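Local coordinates for bifunctional autolysin (Staphylococcus aureus subsp. aureus Mu50, PDB 6FXO), which probably cleaves bacterial cell-wall peptidoglycan, its glycoside hydrolase family 73 part acting as an N-acetylglucosaminidase on the glycan strands, at residues 3-17 / 232-244. Numbering follows the deposited sequence.
Sequences ELIKYNQTGMTLNQV and GEVGKYFDIPQYK
Leu4 to Gln9 run beside Tyr237 to Gln242 as a two-stranded parallel sheet, the strand axes 4.5 Å apart at closest approach and inclined by 23°. Backbone bonds alternate between the strands, from Leu4 N to Lys236 O (2.9 Å) through the nearly straight Lys6 N to Phe238 O (178°) to Gln242 N on Asn8 O. Gln242 O takes two donors, Thr10 N and Thr10 OG1, the hydroxyl at 2.7 Å; the same OG1 accepts from Met12 N in an ST turn. Lys244 N then bonds to Met12 O.

Ile5, Tyr7, Phe238 and Ile240 share one face. With CG1 beside the backbone N (chi1 -47°), Ile5 turns CG2 toward Ile240, whose CD1 it meets at 3.5 Å; CG2 also lies over one face of the Tyr7 ring, whose CE1 touches that same CD1. On the other side of this strand pair Lys6 and Asp239 extend together, the lysine CD passing the carboxylate, but Lys6 NZ stays 4.3 Å from Asp239 OD2, which forms salt bridges with Lys197 and Arg66.

The sheet joins the two ends of a largely helical chain: every helix falls between its two strands in sequence, in a protein of the lysozyme-like GH73 family. At the start of helix 14-22, where Thr13 is the N-cap and its OG1 accepts weakly from Asn15 N, Tyr243 packs against the first turn. Val17 CG2 sits over its ring face in a CH-pi contact, 3.8 Å from the centroid, while Met12 CB approaches the ring edge and Tyr243 OH hydrogen-bonds to Tyr196 OH.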
# COMPACT_ATOMS: atom_id res chain seq x y z
N GLU A 3 19.84 -3.17 5.86
CA GLU A 3 18.74 -3.75 5.14
C GLU A 3 18.88 -5.28 5.25
O GLU A 3 19.97 -5.83 5.18
CB GLU A 3 18.87 -3.48 3.62
CG GLU A 3 18.96 -2.06 3.10
CD GLU A 3 18.22 -1.89 1.78
OE1 GLU A 3 17.12 -1.30 1.76
OE2 GLU A 3 18.74 -2.37 0.74
N LEU A 4 17.77 -5.93 5.42
CA LEU A 4 17.62 -7.37 5.54
C LEU A 4 16.69 -7.78 4.36
O LEU A 4 15.49 -7.49 4.39
CB LEU A 4 16.98 -7.81 6.88
CG LEU A 4 16.68 -9.28 7.02
CD1 LEU A 4 17.97 -10.08 6.91
CD2 LEU A 4 16.02 -9.55 8.35
N ILE A 5 17.26 -8.42 3.32
CA ILE A 5 16.51 -8.87 2.14
C ILE A 5 16.43 -10.39 1.93
O ILE A 5 17.42 -11.12 1.87
CB ILE A 5 17.13 -8.27 0.85
CG1 ILE A 5 17.35 -6.74 1.11
CG2 ILE A 5 16.23 -8.64 -0.47
CD1 ILE A 5 17.70 -5.99 -0.22
N LYS A 6 15.24 -10.84 1.79
CA LYS A 6 15.02 -12.22 1.58
C LYS A 6 14.79 -12.44 0.05
O LYS A 6 14.13 -11.64 -0.60
CB LYS A 6 13.75 -12.61 2.34
CG LYS A 6 13.55 -14.11 2.37
CD LYS A 6 12.10 -14.40 2.20
CE LYS A 6 11.82 -15.86 2.11
NZ LYS A 6 10.38 -16.04 1.95
N TYR A 7 15.35 -13.50 -0.50
CA TYR A 7 15.20 -13.83 -1.94
C TYR A 7 14.54 -15.22 -2.14
O TYR A 7 15.14 -16.24 -1.78
CB TYR A 7 16.55 -13.82 -2.68
CG TYR A 7 17.28 -12.50 -2.68
CD1 TYR A 7 17.14 -11.61 -3.74
CD2 TYR A 7 18.13 -12.15 -1.64
CE1 TYR A 7 17.83 -10.40 -3.76
CE2 TYR A 7 18.83 -10.95 -1.66
CZ TYR A 7 18.67 -10.08 -2.72
OH TYR A 7 19.32 -8.87 -2.69
N ASN A 8 13.31 -15.27 -2.71
CA ASN A 8 12.58 -16.51 -2.96
C ASN A 8 12.81 -16.97 -4.40
O ASN A 8 12.27 -16.38 -5.33
CB ASN A 8 11.07 -16.33 -2.63
CG ASN A 8 10.08 -16.85 -3.65
OD1 ASN A 8 9.91 -18.06 -3.77
ND2 ASN A 8 9.33 -15.99 -4.38
N GLN A 9 13.62 -18.01 -4.59
CA GLN A 9 13.88 -18.51 -5.93
C GLN A 9 12.85 -19.48 -6.42
O GLN A 9 12.88 -20.66 -6.06
CB GLN A 9 15.27 -19.17 -5.98
CG GLN A 9 16.35 -18.26 -6.55
CD GLN A 9 17.63 -18.36 -5.76
OE1 GLN A 9 18.54 -19.12 -6.09
NE2 GLN A 9 17.70 -17.59 -4.67
N THR A 10 11.92 -19.00 -7.25
CA THR A 10 10.89 -19.89 -7.77
C THR A 10 11.55 -21.00 -8.58
O THR A 10 11.05 -22.12 -8.64
CB THR A 10 9.91 -19.08 -8.64
OG1 THR A 10 10.65 -18.40 -9.66
CG2 THR A 10 9.10 -18.08 -7.84
N GLY A 11 12.67 -20.66 -9.22
CA GLY A 11 13.40 -21.63 -10.03
C GLY A 11 12.78 -21.67 -11.40
O GLY A 11 13.21 -22.40 -12.30
N MET A 12 11.76 -20.83 -11.54
CA MET A 12 10.95 -20.63 -12.72
C MET A 12 11.64 -19.71 -13.67
O MET A 12 12.85 -19.57 -13.66
CB MET A 12 9.70 -19.91 -12.31
CG MET A 12 8.53 -20.75 -12.17
SD MET A 12 7.28 -19.51 -11.81
CE MET A 12 5.98 -20.49 -11.62
N THR A 13 10.84 -19.07 -14.49
CA THR A 13 11.48 -18.16 -15.43
C THR A 13 10.56 -17.01 -15.74
O THR A 13 9.35 -17.15 -15.76
CB THR A 13 11.93 -18.92 -16.68
OG1 THR A 13 12.53 -17.99 -17.59
CG2 THR A 13 10.80 -19.66 -17.35
N LEU A 14 11.17 -15.85 -15.98
CA LEU A 14 10.46 -14.64 -16.30
C LEU A 14 9.70 -14.80 -17.60
O LEU A 14 8.65 -14.19 -17.77
CB LEU A 14 11.50 -13.51 -16.44
CG LEU A 14 11.00 -12.14 -16.85
CD1 LEU A 14 10.20 -11.51 -15.73
CD2 LEU A 14 12.20 -11.26 -17.17
N ASN A 15 10.23 -15.64 -18.51
CA ASN A 15 9.58 -15.88 -19.78
C ASN A 15 8.25 -16.56 -19.59
O ASN A 15 7.26 -16.21 -20.24
CB ASN A 15 10.49 -16.77 -20.61
CG ASN A 15 11.53 -16.04 -21.39
OD1 ASN A 15 12.12 -15.06 -20.91
ND2 ASN A 15 11.91 -16.52 -22.57
N GLN A 16 8.23 -17.52 -18.66
CA GLN A 16 7.06 -18.32 -18.30
C GLN A 16 6.09 -17.49 -17.53
O GLN A 16 4.91 -17.43 -17.87
CB GLN A 16 7.47 -19.51 -17.39
CG GLN A 16 6.69 -20.84 -17.55
CD GLN A 16 7.11 -21.87 -16.51
OE1 GLN A 16 8.27 -22.29 -16.47
NE2 GLN A 16 6.17 -22.40 -15.69
N VAL A 17 6.59 -16.80 -16.51
CA VAL A 17 5.65 -15.98 -15.72
C VAL A 17 4.98 -14.83 -16.45
O VAL A 17 3.84 -14.48 -16.13
CB VAL A 17 6.26 -15.54 -14.38
CG1 VAL A 17 6.43 -16.74 -13.46
CG2 VAL A 17 7.59 -14.83 -14.60
N GLY A 232 11.95 10.62 6.63
CA GLY A 232 13.25 10.60 7.26
C GLY A 232 13.84 9.24 7.49
O GLY A 232 14.75 9.07 8.28
N GLU A 233 13.30 8.26 6.84
CA GLU A 233 13.78 6.92 6.96
C GLU A 233 13.84 6.23 5.63
O GLU A 233 13.48 6.79 4.61
CB GLU A 233 12.91 6.08 7.91
CG GLU A 233 13.69 4.94 8.58
CD GLU A 233 13.89 5.09 10.08
OE1 GLU A 233 14.63 5.99 10.49
OE2 GLU A 233 13.35 4.26 10.82
N VAL A 234 14.32 5.00 5.67
CA VAL A 234 14.51 4.04 4.58
C VAL A 234 13.98 2.63 5.03
O VAL A 234 13.95 2.34 6.23
CB VAL A 234 16.03 3.96 4.24
CG1 VAL A 234 16.29 2.94 3.15
CG2 VAL A 234 16.58 5.33 3.84
N GLY A 235 13.53 1.77 4.07
CA GLY A 235 13.04 0.44 4.42
C GLY A 235 14.11 -0.54 4.86
O GLY A 235 15.25 -0.45 4.44
N LYS A 236 13.73 -1.47 5.65
CA LYS A 236 14.64 -2.49 6.15
C LYS A 236 14.32 -3.93 5.85
O LYS A 236 15.22 -4.75 5.94
CB LYS A 236 14.76 -2.34 7.68
CG LYS A 236 15.74 -1.27 8.16
CD LYS A 236 15.03 -0.22 9.01
CE LYS A 236 15.96 0.76 9.69
NZ LYS A 236 15.21 1.89 10.33
N TYR A 237 13.06 -4.24 5.53
CA TYR A 237 12.67 -5.61 5.24
C TYR A 237 12.16 -5.75 3.87
O TYR A 237 11.09 -5.17 3.50
CB TYR A 237 11.69 -6.18 6.30
CG TYR A 237 12.17 -6.01 7.73
CD1 TYR A 237 13.03 -6.93 8.32
CD2 TYR A 237 11.77 -4.92 8.49
CE1 TYR A 237 13.49 -6.77 9.62
CE2 TYR A 237 12.21 -4.75 9.80
CZ TYR A 237 13.07 -5.68 10.36
OH TYR A 237 13.52 -5.51 11.65
N PHE A 238 12.92 -6.52 3.08
CA PHE A 238 12.49 -6.69 1.69
C PHE A 238 12.34 -8.12 1.30
O PHE A 238 12.89 -9.00 1.94
CB PHE A 238 13.47 -5.89 0.79
CG PHE A 238 13.52 -4.40 0.99
CD1 PHE A 238 14.28 -3.83 2.05
CD2 PHE A 238 12.93 -3.53 0.10
CE1 PHE A 238 14.41 -2.45 2.19
CE2 PHE A 238 13.07 -2.13 0.23
CZ PHE A 238 13.80 -1.60 1.28
N ASP A 239 11.59 -8.37 0.18
CA ASP A 239 11.34 -9.75 -0.30
C ASP A 239 11.23 -9.73 -1.79
O ASP A 239 10.22 -9.26 -2.30
CB ASP A 239 9.97 -10.19 0.28
CG ASP A 239 9.59 -11.66 0.26
OD1 ASP A 239 9.98 -12.36 -0.70
OD2 ASP A 239 8.80 -12.08 1.13
N ILE A 240 12.24 -10.24 -2.48
CA ILE A 240 12.37 -10.31 -3.89
C ILE A 240 12.24 -11.70 -4.55
O ILE A 240 13.02 -12.62 -4.30
CB ILE A 240 13.74 -9.64 -4.23
CG1 ILE A 240 13.86 -8.24 -3.55
CG2 ILE A 240 13.96 -9.52 -5.73
CD1 ILE A 240 15.27 -7.60 -3.67
N PRO A 241 11.19 -11.89 -5.34
CA PRO A 241 11.00 -13.18 -6.04
C PRO A 241 12.14 -13.41 -7.02
O PRO A 241 12.57 -12.43 -7.61
CB PRO A 241 9.69 -12.98 -6.81
CG PRO A 241 8.96 -11.88 -6.07
CD PRO A 241 10.06 -10.96 -5.60
N GLN A 242 12.62 -14.65 -7.25
CA GLN A 242 13.70 -14.74 -8.22
C GLN A 242 13.32 -15.73 -9.30
O GLN A 242 12.72 -16.76 -9.00
CB GLN A 242 15.03 -15.17 -7.57
CG GLN A 242 15.69 -14.15 -6.66
CD GLN A 242 17.20 -14.29 -6.68
OE1 GLN A 242 17.77 -15.24 -6.13
NE2 GLN A 242 17.89 -13.32 -7.27
N TYR A 243 13.66 -15.41 -10.55
CA TYR A 243 13.34 -16.32 -11.65
C TYR A 243 14.65 -16.70 -12.31
O TYR A 243 15.51 -15.83 -12.47
CB TYR A 243 12.43 -15.61 -12.70
CG TYR A 243 11.18 -14.91 -12.18
CD1 TYR A 243 10.04 -15.63 -11.86
CD2 TYR A 243 11.14 -13.53 -12.05
CE1 TYR A 243 8.89 -14.99 -11.43
CE2 TYR A 243 9.98 -12.88 -11.62
CZ TYR A 243 8.87 -13.61 -11.31
OH TYR A 243 7.75 -12.93 -10.94
N LYS A 244 14.82 -17.97 -12.71
CA LYS A 244 16.08 -18.37 -13.35
C LYS A 244 15.96 -19.57 -14.30
O LYS A 244 15.14 -19.48 -15.25
CB LYS A 244 17.19 -18.62 -12.29
CG LYS A 244 17.98 -17.36 -11.92
CD LYS A 244 19.46 -17.59 -11.60
CE LYS A 244 20.12 -16.29 -11.22
NZ LYS A 244 21.57 -16.44 -10.89
OXT LYS A 244 16.68 -20.58 -14.11